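Local coordinates for uncharacterized protein (Parabacteroides merdae, PDB 4R7F) that is of unknown function but is built from immunoglobulin-like domains, the first related to the plug protein of the type 9 secretion system, at residues A[40-45]-A[96-101]; A[85-90]-A[284-289]; A[144-149]-A[374-379]; A[164-169]-A[209-214]. All blocks are in the same frame, centred on the assembly; numbering follows the deposited sequence.

Interaction 1: residues A[40-45]-A[96-101]; sequences EINFDG and YSNYRL
Strands 40-45 and 96-101 run antiparallel with axes 4.6 Å apart, paired from Ile41 with Leu101 to Gly45 with Ser97. Phe43 and Tyr99 form a hydrogen-bonded pair, and Tyr99 N meets Phe43 O at 2.8 Å, nearly along the C=O axis. The side chains of this pair share a face of the sheet with Ile41 and Leu101. CB of Tyr99 sits over one face of the Phe43 ring, toward its rim, 3.4 Å from Phe43 CZ. The two ring planes are nearly parallel (5°) but slid apart. Phe43 CG takes the crowded position between backbone N and carbonyl carbon (chi1 68°).

The two strands are the inner ones of a four-stranded antiparallel sheet, one layer of an immunoglobulin-like sandwich. Phe131 and Tyr53 of the other layer meet the Phe43 and Tyr99 rings, respectively, edge-to-face.

The other face is polar. Asn98 ND2 gives both its hydrogens, close to its amide plane: one to Asp44 OD1 at 2.8 Å, one to Asn42 OD1 at 2.9 Å on a lone pair. Asn42 ND2 in turn reaches the anti lone pair of Glu40 OE2 at 3.1 Å. That oxygen also forms a salt bridge to Arg100 NE at 3.2 Å, with carboxylate and guanidinium planes 83° apart. An alanine in place of Asn42 would remove the middle of this chain of bonds, and would probably loosen both Asn98 and the Glu40 carboxylate. Asp44 OD2 lies over one face of the Tyr96 ring and is held by Tyr290 and Lys340. Arg100 has a second acid partner: its NH1 forms a salt bridge to Asp85.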
loop_
_atom_site.group_PDB
_atom_site.type_symbol
_atom_site.label_atom_id
_atom_site.label_comp_id
_atom_site.label_asym_id
_atom_site.label_seq_id
_atom_site.Cartn_x
_atom_site.Cartn_y
_atom_site.Cartn_z
ATOM N N GLU A 40 2.485 20.562 6.267
ATOM C CA GLU A 40 1.364 21.362 6.662
ATOM C C GLU A 40 1.099 21.136 8.148
ATOM O O GLU A 40 0.874 20.010 8.585
ATOM C CB GLU A 40 0.126 20.991 5.868
ATOM C CG GLU A 40 -1.148 21.730 6.300
ATOM C CD GLU A 40 -2.366 21.374 5.442
ATOM O OE1 GLU A 40 -2.216 20.568 4.515
ATOM O OE2 GLU A 40 -3.480 21.887 5.679
ATOM N N ILE A 41 1.097 22.233 8.898
ATOM C CA ILE A 41 0.658 22.259 10.263
ATOM C C ILE A 41 -0.694 22.934 10.285
ATOM O O ILE A 41 -0.829 24.077 9.939
ATOM C CB ILE A 41 1.643 23.014 11.156
ATOM C CG1 ILE A 41 2.910 22.183 11.324
ATOM C CG2 ILE A 41 1.001 23.290 12.501
ATOM C CD1 ILE A 41 4.160 22.996 11.489
ATOM N N ASN A 42 -1.694 22.192 10.709
ATOM C CA ASN A 42 -3.064 22.638 10.737
ATOM C C ASN A 42 -3.679 22.477 12.159
ATOM O O ASN A 42 -3.510 21.452 12.834
ATOM C CB ASN A 42 -3.827 21.809 9.721
ATOM C CG ASN A 42 -5.136 22.440 9.327
ATOM O OD1 ASN A 42 -6.056 22.576 10.136
ATOM N ND2 ASN A 42 -5.216 22.858 8.088
ATOM N N PHE A 43 -4.410 23.477 12.609
ATOM C CA PHE A 43 -4.961 23.448 13.932
ATOM C C PHE A 43 -6.065 24.453 14.057
ATOM O O PHE A 43 -6.129 25.374 13.260
ATOM C CB PHE A 43 -3.862 23.739 14.970
ATOM C CG PHE A 43 -3.321 25.133 14.936
ATOM C CD1 PHE A 43 -2.261 25.450 14.122
ATOM C CD2 PHE A 43 -3.852 26.122 15.751
ATOM C CE1 PHE A 43 -1.732 26.742 14.107
ATOM C CE2 PHE A 43 -3.334 27.420 15.741
ATOM C CZ PHE A 43 -2.265 27.729 14.922
ATOM N N ASP A 44 -6.924 24.277 15.061
ATOM C CA ASP A 44 -7.961 25.239 15.355
ATOM C C ASP A 44 -7.654 25.963 16.657
ATOM O O ASP A 44 -7.149 25.373 17.585
ATOM C CB ASP A 44 -9.309 24.553 15.496
ATOM C CG ASP A 44 -9.829 23.997 14.204
ATOM O OD1 ASP A 44 -9.443 24.472 13.117
ATOM O OD2 ASP A 44 -10.639 23.054 14.295
ATOM N N GLY A 45 -7.984 27.247 16.724
ATOM C CA GLY A 45 -8.117 27.955 18.002
ATOM C C GLY A 45 -9.594 28.175 18.351
ATOM O O GLY A 45 -10.357 28.743 17.559
ATOM N N TYR A 96 -14.729 28.557 16.298
ATOM C CA TYR A 96 -13.297 28.444 16.215
ATOM C C TYR A 96 -12.773 29.108 14.947
ATOM O O TYR A 96 -13.536 29.384 14.000
ATOM C CB TYR A 96 -12.910 26.944 16.220
ATOM C CG TYR A 96 -13.411 26.168 15.044
ATOM C CD1 TYR A 96 -12.676 26.103 13.880
ATOM C CD2 TYR A 96 -14.622 25.479 15.091
ATOM C CE1 TYR A 96 -13.120 25.374 12.776
ATOM C CE2 TYR A 96 -15.072 24.749 13.997
ATOM C CZ TYR A 96 -14.310 24.699 12.825
ATOM O OH TYR A 96 -14.735 23.974 11.695
ATOM N N SER A 97 -11.463 29.338 14.924
ATOM C CA SER A 97 -10.766 29.706 13.692
ATOM C C SER A 97 -9.800 28.549 13.356
ATOM O O SER A 97 -9.294 27.885 14.227
ATOM C CB SER A 97 -10.025 31.057 13.821
ATOM O OG SER A 97 -10.720 32.007 14.621
ATOM N N ASN A 98 -9.582 28.320 12.075
ATOM C CA ASN A 98 -8.735 27.270 11.576
ATOM C C ASN A 98 -7.513 27.891 10.927
ATOM O O ASN A 98 -7.646 28.795 10.104
ATOM C CB ASN A 98 -9.515 26.469 10.533
ATOM C CG ASN A 98 -8.674 25.439 9.845
ATOM O OD1 ASN A 98 -8.497 25.473 8.616
ATOM N ND2 ASN A 98 -8.153 24.495 10.635
ATOM N N TYR A 99 -6.340 27.374 11.282
ATOM C CA TYR A 99 -5.044 27.941 10.930
ATOM C C TYR A 99 -4.221 26.920 10.171
ATOM O O TYR A 99 -4.307 25.717 10.402
ATOM C CB TYR A 99 -4.274 28.310 12.188
ATOM C CG TYR A 99 -4.921 29.404 13.011
ATOM C CD1 TYR A 99 -5.980 29.121 13.860
ATOM C CD2 TYR A 99 -4.470 30.737 12.934
ATOM C CE1 TYR A 99 -6.585 30.115 14.608
ATOM C CE2 TYR A 99 -5.067 31.748 13.690
ATOM C CZ TYR A 99 -6.140 31.431 14.510
ATOM O OH TYR A 99 -6.748 32.395 15.276
ATOM N N ARG A 100 -3.387 27.409 9.285
ATOM C CA ARG A 100 -2.601 26.566 8.400
ATOM C C ARG A 100 -1.273 27.252 8.189
ATOM O O ARG A 100 -1.228 28.433 7.864
ATOM C CB ARG A 100 -3.320 26.401 7.087
ATOM C CG ARG A 100 -2.644 25.500 6.078
ATOM C CD ARG A 100 -3.742 24.841 5.248
ATOM N NE ARG A 100 -3.360 24.571 3.877
ATOM C CZ ARG A 100 -3.226 25.514 2.954
ATOM N NH1 ARG A 100 -3.415 26.798 3.258
ATOM N NH2 ARG A 100 -2.872 25.176 1.725
ATOM N N LEU A 101 -0.212 26.495 8.431
ATOM C CA LEU A 101 1.163 26.899 8.225
ATOM C C LEU A 101 1.793 25.820 7.375
ATOM O O LEU A 101 1.778 24.641 7.750
ATOM C CB LEU A 101 1.885 26.992 9.567
ATOM C CG LEU A 101 3.398 27.173 9.550
ATOM C CD1 LEU A 101 3.782 28.522 8.966
ATOM C CD2 LEU A 101 3.920 27.074 10.956
#

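Interaction 2: residues A[85-90]-A[284-289]; sequences DFANSI and PDTEAD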
loop_
_atom_site.group_PDB
_atom_site.type_symbol
_atom_site.label_atom_id
_atom_site.label_comp_id
_atom_site.label_asym_id
_atom_site.label_seq_id
_atom_site.Cartn_x
_atom_site.Cartn_y
_atom_site.Cartn_z
ATOM N N ASP A 85 -2.257 32.543 7.568
ATOM C CA ASP A 85 -3.293 31.836 6.805
ATOM C C ASP A 85 -4.358 31.238 7.743
ATOM O O ASP A 85 -4.195 30.153 8.284
ATOM C CB ASP A 85 -2.669 30.803 5.855
ATOM C CG ASP A 85 -3.710 30.051 4.991
ATOM O OD1 ASP A 85 -4.933 30.015 5.300
ATOM O OD2 ASP A 85 -3.271 29.447 3.992
ATOM N N PHE A 86 -5.455 31.958 7.919
ATOM C CA PHE A 86 -6.541 31.492 8.769
ATOM C C PHE A 86 -7.928 31.869 8.281
ATOM O O PHE A 86 -8.099 32.803 7.498
ATOM C CB PHE A 86 -6.346 32.042 10.181
ATOM C CG PHE A 86 -6.848 33.450 10.368
ATOM C CD1 PHE A 86 -6.056 34.528 10.036
ATOM C CD2 PHE A 86 -8.106 33.688 10.909
ATOM C CE1 PHE A 86 -6.510 35.823 10.221
ATOM C CE2 PHE A 86 -8.577 34.980 11.095
ATOM C CZ PHE A 86 -7.776 36.049 10.747
ATOM N N ALA A 87 -8.918 31.167 8.816
ATOM C CA ALA A 87 -10.326 31.391 8.497
ATOM C C ALA A 87 -11.251 31.003 9.673
ATOM O O ALA A 87 -10.968 30.065 10.435
ATOM C CB ALA A 87 -10.681 30.600 7.255
ATOM N N ASN A 88 -12.352 31.735 9.821
ATOM C CA ASN A 88 -13.329 31.470 10.869
ATOM C C ASN A 88 -14.178 30.250 10.551
ATOM O O ASN A 88 -14.402 29.945 9.366
ATOM C CB ASN A 88 -14.280 32.653 11.022
ATOM C CG ASN A 88 -13.557 33.951 11.294
ATOM O OD1 ASN A 88 -13.713 34.916 10.549
ATOM N ND2 ASN A 88 -12.745 33.976 12.345
ATOM N N SER A 89 -14.661 29.572 11.600
ATOM C CA SER A 89 -15.709 28.552 11.433
ATOM C C SER A 89 -16.983 29.152 10.806
ATOM O O SER A 89 -17.314 30.316 11.052
ATOM C CB SER A 89 -16.074 27.903 12.767
ATOM O OG SER A 89 -16.687 28.823 13.654
ATOM N N ILE A 90 -17.696 28.327 10.042
ATOM C CA ILE A 90 -18.981 28.673 9.450
ATOM C C ILE A 90 -20.071 27.658 9.865
ATOM O O ILE A 90 -19.945 26.453 9.628
ATOM C CB ILE A 90 -18.888 28.640 7.902
ATOM C CG1 ILE A 90 -17.709 29.484 7.389
ATOM C CG2 ILE A 90 -20.196 29.125 7.283
ATOM C CD1 ILE A 90 -17.052 28.940 6.124
ATOM N N PRO A 284 -14.496 21.107 5.236
ATOM C CA PRO A 284 -14.662 20.626 6.600
ATOM C C PRO A 284 -13.762 21.356 7.636
ATOM O O PRO A 284 -14.141 21.526 8.809
ATOM C CB PRO A 284 -14.286 19.149 6.478
ATOM C CG PRO A 284 -14.373 18.808 5.047
ATOM C CD PRO A 284 -13.975 20.053 4.348
ATOM N N ASP A 285 -12.588 21.810 7.213
ATOM C CA ASP A 285 -11.714 22.537 8.123
ATOM C C ASP A 285 -12.331 23.788 8.733
ATOM O O ASP A 285 -11.867 24.217 9.785
ATOM C CB ASP A 285 -10.361 22.886 7.459
ATOM C CG ASP A 285 -9.456 21.663 7.257
ATOM O OD1 ASP A 285 -9.730 20.605 7.857
ATOM O OD2 ASP A 285 -8.468 21.764 6.496
ATOM N N THR A 286 -13.343 24.379 8.087
ATOM C CA THR A 286 -14.118 25.487 8.700
ATOM C C THR A 286 -15.615 25.199 8.934
ATOM O O THR A 286 -16.313 25.980 9.573
ATOM C CB THR A 286 -14.010 26.769 7.857
ATOM O OG1 THR A 286 -14.445 26.498 6.526
ATOM C CG2 THR A 286 -12.574 27.283 7.823
ATOM N N GLU A 287 -16.103 24.065 8.454
ATOM C CA GLU A 287 -17.526 23.745 8.513
ATOM C C GLU A 287 -17.842 22.625 9.512
ATOM O O GLU A 287 -18.981 22.496 9.995
ATOM C CB GLU A 287 -18.020 23.372 7.113
ATOM C CG GLU A 287 -17.978 24.507 6.089
ATOM C CD GLU A 287 -18.369 24.039 4.685
ATOM O OE1 GLU A 287 -17.671 23.202 4.083
ATOM O OE2 GLU A 287 -19.393 24.497 4.177
ATOM N N ALA A 288 -16.840 21.830 9.856
ATOM C CA ALA A 288 -17.030 20.743 10.822
ATOM C C ALA A 288 -17.165 21.303 12.221
ATOM O O ALA A 288 -16.400 22.189 12.614
ATOM C CB ALA A 288 -15.865 19.797 10.758
ATOM N N ASP A 289 -18.137 20.796 12.960
ATOM C CA ASP A 289 -18.424 21.268 14.312
ATOM C C ASP A 289 -17.628 20.411 15.324
ATOM O O ASP A 289 -16.998 19.420 14.937
ATOM C CB ASP A 289 -19.958 21.169 14.551
ATOM C CG ASP A 289 -20.454 22.100 15.640
ATOM O OD1 ASP A 289 -19.606 22.686 16.365
ATOM O OD2 ASP A 289 -21.696 22.237 15.785
HETATM O O HOH W 1 -21.204 23.934 9.023
#
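The edge strand 86-88 of the first immunoglobulin-like domain, with the chain that leaves it, rests against the short helix 284-287, which leads into strand 290-298 of a different sheet. One direct hydrogen bond joins the two segments. Ile90 N donates to Thr286 O at 2.8 Å, an almost straight bond (167°) lying in the carbonyl plane. The same oxygen receives the CA-H of Ser89, with Ser89 CA 3.2 Å away, so it is approached by two successive residues.

Thr286 carries most of the side-chain contact. Its OG1 takes the crowded position between backbone N and carbonyl carbon (chi1 56°), which puts CG2 beside the backbone N. CG2 then packs on Ala87 CB at 3.9 Å, while Thr286 CB lies 3.5 Å from Asn88 O. Ile90 runs alongside Thr286, and its CD1 comes to 3.6 Å from Thr286 OG1. That hydroxyl is hydrogen-bonded to Asp283 OD2, so the isoleucine methyl packs beside a hydroxyl that already has a partner.

Farther along, a water bridges the backbones, 2.9 Å from Ile90 O and 2.8 Å from Glu287 O. The helix is a single turn, closed by Ala288 N on Pro284 O at 2.9 Å. Much of this contact lies near the surface. The arrangement is consistent with a junction between two domains, with a one-turn helix docked through a backbone carbonyl beside the edge strand of an immunoglobulin-like sandwich.

Interaction 3: residues A[144-149]-A[374-379]; sequences ISASVS and YSIYVY
Strands 144-149 and 374-379 face each other across the interior of an immunoglobulin-like β-sandwich. Their axes are 9.6 Å apart and no hydrogen bond links them, so the contact is made almost wholly by side chains. Ile144 has CG1 beside its backbone N (chi1 -59°) and is extended beyond it (chi2 172°). This carries CD1 across to the facing sheet, where it meets Val378 CG2 tip to tip at 3.5 Å. Ile376 has nearly the same torsions. Its CD1 reaches Ala146 CB at 3.9 Å, and its CG2 branch turns to Ile144 CD1. Phe165 of the neighbouring strand packs on both Ala146 and Ile376.

On the other face of strand 144-149, Ser145 and Ser147 turn away from this core, and their hydroxyls bond to Ser147 and Ser145 of the second subunit.

Tyr374 crosses Val148 at about a right angle, and its OH is held by Gln161 and Gln187. An alanine in place of Val148 would lose both methyl groups that touch this ring, and would probably let the ring pack less firmly. With Val148 CG1 anti to the backbone N (chi1 -167°), CG1 lies 3.6 Å from Tyr374 CE1 and CG2 lies 3.7 Å from Tyr374 CD1.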
loop_
_atom_site.group_PDB
_atom_site.type_symbol
_atom_site.label_atom_id
_atom_site.label_comp_id
_atom_site.label_asym_id
_atom_site.label_seq_id
_atom_site.Cartn_x
_atom_site.Cartn_y
_atom_site.Cartn_z
ATOM N N ILE A 144 16.678 2.345 1.536
ATOM C CA ILE A 144 16.427 1.357 2.565
ATOM C C ILE A 144 15.511 0.291 2.013
ATOM O O ILE A 144 14.392 0.602 1.597
ATOM C CB ILE A 144 15.769 2.008 3.792
ATOM C CG1 ILE A 144 16.644 3.125 4.380
ATOM C CG2 ILE A 144 15.493 0.956 4.854
ATOM C CD1 ILE A 144 15.950 3.936 5.484
ATOM N N SER A 145 15.982 -0.954 1.970
ATOM C CA SER A 145 15.152 -2.108 1.598
ATOM C C SER A 145 14.674 -2.782 2.865
ATOM O O SER A 145 15.495 -3.140 3.682
ATOM C CB SER A 145 15.947 -3.114 0.763
ATOM O OG SER A 145 16.352 -2.545 -0.461
ATOM N N ALA A 146 13.357 -2.964 3.004
ATOM C CA ALA A 146 12.770 -3.429 4.261
ATOM C C ALA A 146 11.665 -4.461 4.063
ATOM O O ALA A 146 11.120 -4.592 2.987
ATOM C CB ALA A 146 12.251 -2.245 5.066
ATOM N N SER A 147 11.400 -5.246 5.106
ATOM C CA SER A 147 10.239 -6.121 5.119
ATOM C C SER A 147 9.672 -6.229 6.539
ATOM O O SER A 147 10.376 -5.967 7.492
ATOM C CB SER A 147 10.582 -7.513 4.570
ATOM O OG SER A 147 11.447 -8.224 5.442
ATOM N N VAL A 148 8.395 -6.605 6.643
ATOM C CA VAL A 148 7.743 -6.906 7.905
ATOM C C VAL A 148 7.159 -8.290 7.768
ATOM O O VAL A 148 6.453 -8.558 6.788
ATOM C CB VAL A 148 6.578 -5.943 8.200
ATOM C CG1 VAL A 148 6.140 -6.076 9.645
ATOM C CG2 VAL A 148 7.013 -4.531 7.996
ATOM N N SER A 149 7.439 -9.165 8.735
ATOM C CA SER A 149 6.872 -10.484 8.718
ATOM C C SER A 149 6.326 -10.893 10.075
ATOM O O SER A 149 6.919 -10.603 11.090
ATOM C CB SER A 149 7.928 -11.494 8.279
ATOM O OG SER A 149 7.430 -12.819 8.440
ATOM N N TYR A 374 5.595 0.813 9.596
ATOM C CA TYR A 374 6.817 1.020 10.341
ATOM C C TYR A 374 7.661 1.998 9.585
ATOM O O TYR A 374 7.944 1.778 8.425
ATOM C CB TYR A 374 7.591 -0.285 10.472
ATOM C CG TYR A 374 6.818 -1.308 11.218
ATOM C CD1 TYR A 374 5.901 -2.118 10.577
ATOM C CD2 TYR A 374 6.941 -1.433 12.578
ATOM C CE1 TYR A 374 5.159 -3.063 11.279
ATOM C CE2 TYR A 374 6.216 -2.393 13.279
ATOM C CZ TYR A 374 5.315 -3.191 12.642
ATOM O OH TYR A 374 4.539 -4.099 13.387
ATOM N N SER A 375 8.057 3.070 10.242
ATOM C CA SER A 375 8.919 4.064 9.618
ATOM C C SER A 375 10.344 3.929 10.200
ATOM O O SER A 375 10.526 3.898 11.411
ATOM C CB SER A 375 8.368 5.464 9.848
ATOM O OG SER A 375 7.001 5.609 9.487
ATOM N N ILE A 376 11.323 3.838 9.315
ATOM C CA ILE A 376 12.730 3.623 9.631
ATOM C C ILE A 376 13.460 4.895 9.243
ATOM O O ILE A 376 13.435 5.302 8.087
ATOM C CB ILE A 376 13.279 2.461 8.828
ATOM C CG1 ILE A 376 12.459 1.208 9.145
ATOM C CG2 ILE A 376 14.758 2.215 9.136
ATOM C CD1 ILE A 376 12.621 0.138 8.105
ATOM N N TYR A 377 14.013 5.558 10.247
ATOM C CA TYR A 377 14.721 6.818 10.102
ATOM C C TYR A 377 16.187 6.539 10.356
ATOM O O TYR A 377 16.540 5.998 11.407
ATOM C CB TYR A 377 14.262 7.819 11.177
ATOM C CG TYR A 377 12.870 8.398 10.999
ATOM C CD1 TYR A 377 11.737 7.644 11.231
ATOM C CD2 TYR A 377 12.705 9.694 10.610
ATOM C CE1 TYR A 377 10.459 8.186 11.068
ATOM C CE2 TYR A 377 11.460 10.249 10.460
ATOM C CZ TYR A 377 10.337 9.492 10.694
ATOM O OH TYR A 377 9.107 10.077 10.531
ATOM N N VAL A 378 17.026 6.956 9.418
ATOM C CA VAL A 378 18.436 6.735 9.473
ATOM C C VAL A 378 19.136 8.091 9.572
ATOM O O VAL A 378 19.124 8.838 8.629
ATOM C CB VAL A 378 18.907 6.008 8.202
ATOM C CG1 VAL A 378 20.422 5.845 8.226
ATOM C CG2 VAL A 378 18.220 4.655 8.067
ATOM N N TYR A 379 19.752 8.362 10.716
ATOM C CA TYR A 379 20.452 9.588 11.005
ATOM C C TYR A 379 21.958 9.339 10.975
ATOM O O TYR A 379 22.425 8.244 11.303
ATOM C CB TYR A 379 20.078 10.086 12.400
ATOM C CG TYR A 379 18.644 10.439 12.541
ATOM C CD1 TYR A 379 18.190 11.704 12.247
ATOM C CD2 TYR A 379 17.724 9.498 12.920
ATOM C CE1 TYR A 379 16.852 12.037 12.387
ATOM C CE2 TYR A 379 16.390 9.807 13.022
ATOM C CZ TYR A 379 15.955 11.074 12.777
ATOM O OH TYR A 379 14.596 11.359 12.868
#

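Interaction 4: residues A[164-169]-A[209-214]; sequences SFNINN and SYTYNR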
loop_
_atom_site.group_PDB
_atom_site.type_symbol
_atom_site.label_atom_id
_atom_site.label_comp_id
_atom_site.label_asym_id
_atom_site.label_seq_id
_atom_site.Cartn_x
_atom_site.Cartn_y
_atom_site.Cartn_z
ATOM N N SER A 164 12.792 -5.984 9.226
ATOM C CA SER A 164 14.100 -6.405 8.740
ATOM C C SER A 164 14.438 -5.328 7.736
ATOM O O SER A 164 13.569 -4.935 6.948
ATOM C CB SER A 164 14.020 -7.776 8.036
ATOM O OG SER A 164 13.507 -8.841 8.851
ATOM N N PHE A 165 15.661 -4.809 7.772
ATOM C CA PHE A 165 16.054 -3.844 6.743
ATOM C C PHE A 165 17.537 -3.776 6.454
ATOM O O PHE A 165 18.338 -4.169 7.278
ATOM C CB PHE A 165 15.486 -2.442 7.025
ATOM C CG PHE A 165 16.163 -1.706 8.151
ATOM C CD1 PHE A 165 15.744 -1.876 9.464
ATOM C CD2 PHE A 165 17.188 -0.824 7.895
ATOM C CE1 PHE A 165 16.357 -1.174 10.499
ATOM C CE2 PHE A 165 17.829 -0.150 8.925
ATOM C CZ PHE A 165 17.397 -0.315 10.223
ATOM N N ASN A 166 17.869 -3.236 5.280
ATOM C CA ASN A 166 19.261 -3.027 4.845
ATOM C C ASN A 166 19.365 -1.630 4.356
ATOM O O ASN A 166 18.465 -1.143 3.694
ATOM C CB ASN A 166 19.657 -3.954 3.696
ATOM C CG ASN A 166 19.413 -5.411 4.035
ATOM O OD1 ASN A 166 20.249 -6.057 4.646
ATOM N ND2 ASN A 166 18.233 -5.915 3.671
ATOM N N ILE A 167 20.479 -0.995 4.676
ATOM C CA ILE A 167 20.763 0.304 4.181
ATOM C C ILE A 167 21.706 0.102 3.028
ATOM O O ILE A 167 22.781 -0.426 3.214
ATOM C CB ILE A 167 21.450 1.165 5.250
ATOM C CG1 ILE A 167 20.520 1.312 6.452
ATOM C CG2 ILE A 167 21.826 2.512 4.662
ATOM C CD1 ILE A 167 21.164 2.021 7.617
ATOM N N ASN A 168 21.261 0.505 1.845
ATOM C CA ASN A 168 22.037 0.465 0.628
ATOM C C ASN A 168 22.712 1.809 0.351
ATOM O O ASN A 168 22.052 2.756 0.002
ATOM C CB ASN A 168 21.101 0.064 -0.513
ATOM C CG ASN A 168 20.378 -1.261 -0.238
ATOM O OD1 ASN A 168 20.973 -2.226 0.234
ATOM N ND2 ASN A 168 19.097 -1.298 -0.542
ATOM N N ASN A 169 24.041 1.857 0.517
ATOM C CA ASN A 169 24.811 3.080 0.517
ATOM C C ASN A 169 26.008 3.102 -0.430
ATOM O O ASN A 169 27.006 3.744 -0.121
ATOM C CB ASN A 169 25.295 3.433 1.949
ATOM C CG ASN A 169 26.333 2.457 2.486
ATOM O OD1 ASN A 169 26.336 1.278 2.162
ATOM N ND2 ASN A 169 27.239 2.963 3.262
ATOM N N SER A 209 23.287 -4.286 7.093
ATOM C CA SER A 209 22.095 -5.091 7.331
ATOM C C SER A 209 21.705 -5.092 8.804
ATOM O O SER A 209 22.568 -5.327 9.665
ATOM C CB SER A 209 22.326 -6.521 6.815
ATOM O OG SER A 209 21.244 -7.370 7.175
ATOM N N TYR A 210 20.428 -4.794 9.084
ATOM C CA TYR A 210 19.881 -4.824 10.459
ATOM C C TYR A 210 18.769 -5.833 10.446
ATOM O O TYR A 210 17.601 -5.512 10.568
ATOM C CB TYR A 210 19.301 -3.472 10.902
ATOM C CG TYR A 210 20.300 -2.367 10.966
ATOM C CD1 TYR A 210 20.711 -1.714 9.821
ATOM C CD2 TYR A 210 20.879 -1.994 12.170
ATOM C CE1 TYR A 210 21.669 -0.708 9.867
ATOM C CE2 TYR A 210 21.810 -0.963 12.228
ATOM C CZ TYR A 210 22.210 -0.326 11.076
ATOM O OH TYR A 210 23.151 0.699 11.125
ATOM N N THR A 211 19.148 -7.057 10.218
ATOM C CA THR A 211 18.220 -8.142 10.021
ATOM C C THR A 211 18.464 -9.110 11.149
ATOM O O THR A 211 19.586 -9.258 11.560
ATOM C CB THR A 211 18.483 -8.799 8.662
ATOM O OG1 THR A 211 18.252 -7.823 7.642
ATOM C CG2 THR A 211 17.540 -9.920 8.425
ATOM N N TYR A 212 17.403 -9.735 11.657
ATOM C CA TYR A 212 17.475 -10.714 12.754
ATOM C C TYR A 212 17.768 -10.053 14.106
ATOM O O TYR A 212 18.298 -10.659 15.013
ATOM C CB TYR A 212 18.497 -11.819 12.457
ATOM C CG TYR A 212 18.321 -12.484 11.094
ATOM C CD1 TYR A 212 17.140 -13.164 10.771
ATOM C CD2 TYR A 212 19.327 -12.445 10.148
ATOM C CE1 TYR A 212 16.969 -13.756 9.544
ATOM C CE2 TYR A 212 19.161 -13.046 8.902
ATOM C CZ TYR A 212 17.987 -13.708 8.611
ATOM O OH TYR A 212 17.838 -14.354 7.396
ATOM N N ASN A 213 17.373 -8.811 14.234
ATOM C CA ASN A 213 17.621 -8.047 15.433
ATOM C C ASN A 213 16.458 -8.217 16.386
ATOM O O ASN A 213 15.319 -7.935 16.042
ATOM C CB ASN A 213 17.791 -6.583 15.058
ATOM C CG ASN A 213 18.371 -5.769 16.161
ATOM O OD1 ASN A 213 17.832 -5.748 17.287
ATOM N ND2 ASN A 213 19.482 -5.086 15.867
ATOM N N ARG A 214 16.751 -8.685 17.591
ATOM C CA ARG A 214 15.714 -9.018 18.531
ATOM C C ARG A 214 14.862 -7.788 18.878
ATOM O O ARG A 214 13.658 -7.903 19.083
ATOM C CB ARG A 214 16.323 -9.648 19.767
ATOM C CG ARG A 214 15.368 -9.948 20.894
ATOM C CD ARG A 214 14.504 -11.168 20.621
ATOM N NE ARG A 214 13.557 -11.342 21.728
ATOM C CZ ARG A 214 12.483 -10.573 21.925
ATOM N NH1 ARG A 214 12.191 -9.579 21.114
ATOM N NH2 ARG A 214 11.678 -10.806 22.932
HETATM O O HOH W 2 14.921 -8.254 11.702
HETATM O O HOH W 3 16.781 -7.251 5.457
#
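The tight part of this contact is aromatic. Phe165 and Tyr210 form an antiparallel hydrogen-bonded pair, and their side chains lie side by side, pointing the same way. Phe165 CG takes the crowded position between backbone N and carbonyl carbon (chi1 74°). CB of Tyr210 then stands over one face of the Phe165 ring, toward the rim. The rings are near parallel (15°) but slid apart, with Phe165 CE2 3.4 Å from Tyr210 CD1. Ile167 crosses Tyr210 obliquely and adds its CD1 at 3.6 Å from Tyr210 CE1. The backbone is less even. Tyr210 N meets Phe165 O at 2.8 Å, nearly along the C=O axis, but the return bond from Phe165 N to Tyr210 O is weak at 3.5 Å. The chain leaves the regular strand just after Tyr210.

The pair belongs to the inner strands of a four-stranded antiparallel sheet in an immunoglobulin-like sandwich, and Ile183 and Leu181 of the facing sheet pack on this apolar side.

The opposite face is polar and looser. Here water mixes with atoms of the second subunit. Ser209 OG and Thr211 OG1 are hydrogen-bonded at 3.1 Å. Thr211 OG1 also meets a water at 2.7 Å, which takes a weak bond from Asn166 ND2. Gln207 of the second subunit makes weak bonds to Asn166 OD1 and Ser209 OG. A second water spans Ser164 OG and Tyr212 N, lying 2.9 Å from the latter. Tyr212 points away from the strand pair; Thr211 CG2 lies over the centre of its ring, and its OH bonds to Lys170 N and Asn206 O of the second subunit.

The four contacts form two groups on opposite sides of the chain's centre. Interactions 1 and 2 have centres 9 Å apart and share a sheet, since strands 86-88 and 96-103 are neighbours. Tyr96 joins them: its OH lies 2.6 Å from Ala288 O and its O lies 2.7 Å from Ser89 N. Interactions 3 and 4 have centres 8 Å apart. Their strands 143-149 and 160-168 pair directly, with Ser145 O 2.9 Å from Asn166 N, and both contacts touch the second subunit. Centres of interactions 1 and 3 are 31 Å apart. A bound magnesium ion lies about 9 Å from the Tyr374 side chain, and a bound magnesium ion lies about 8 Å from that of Ser209.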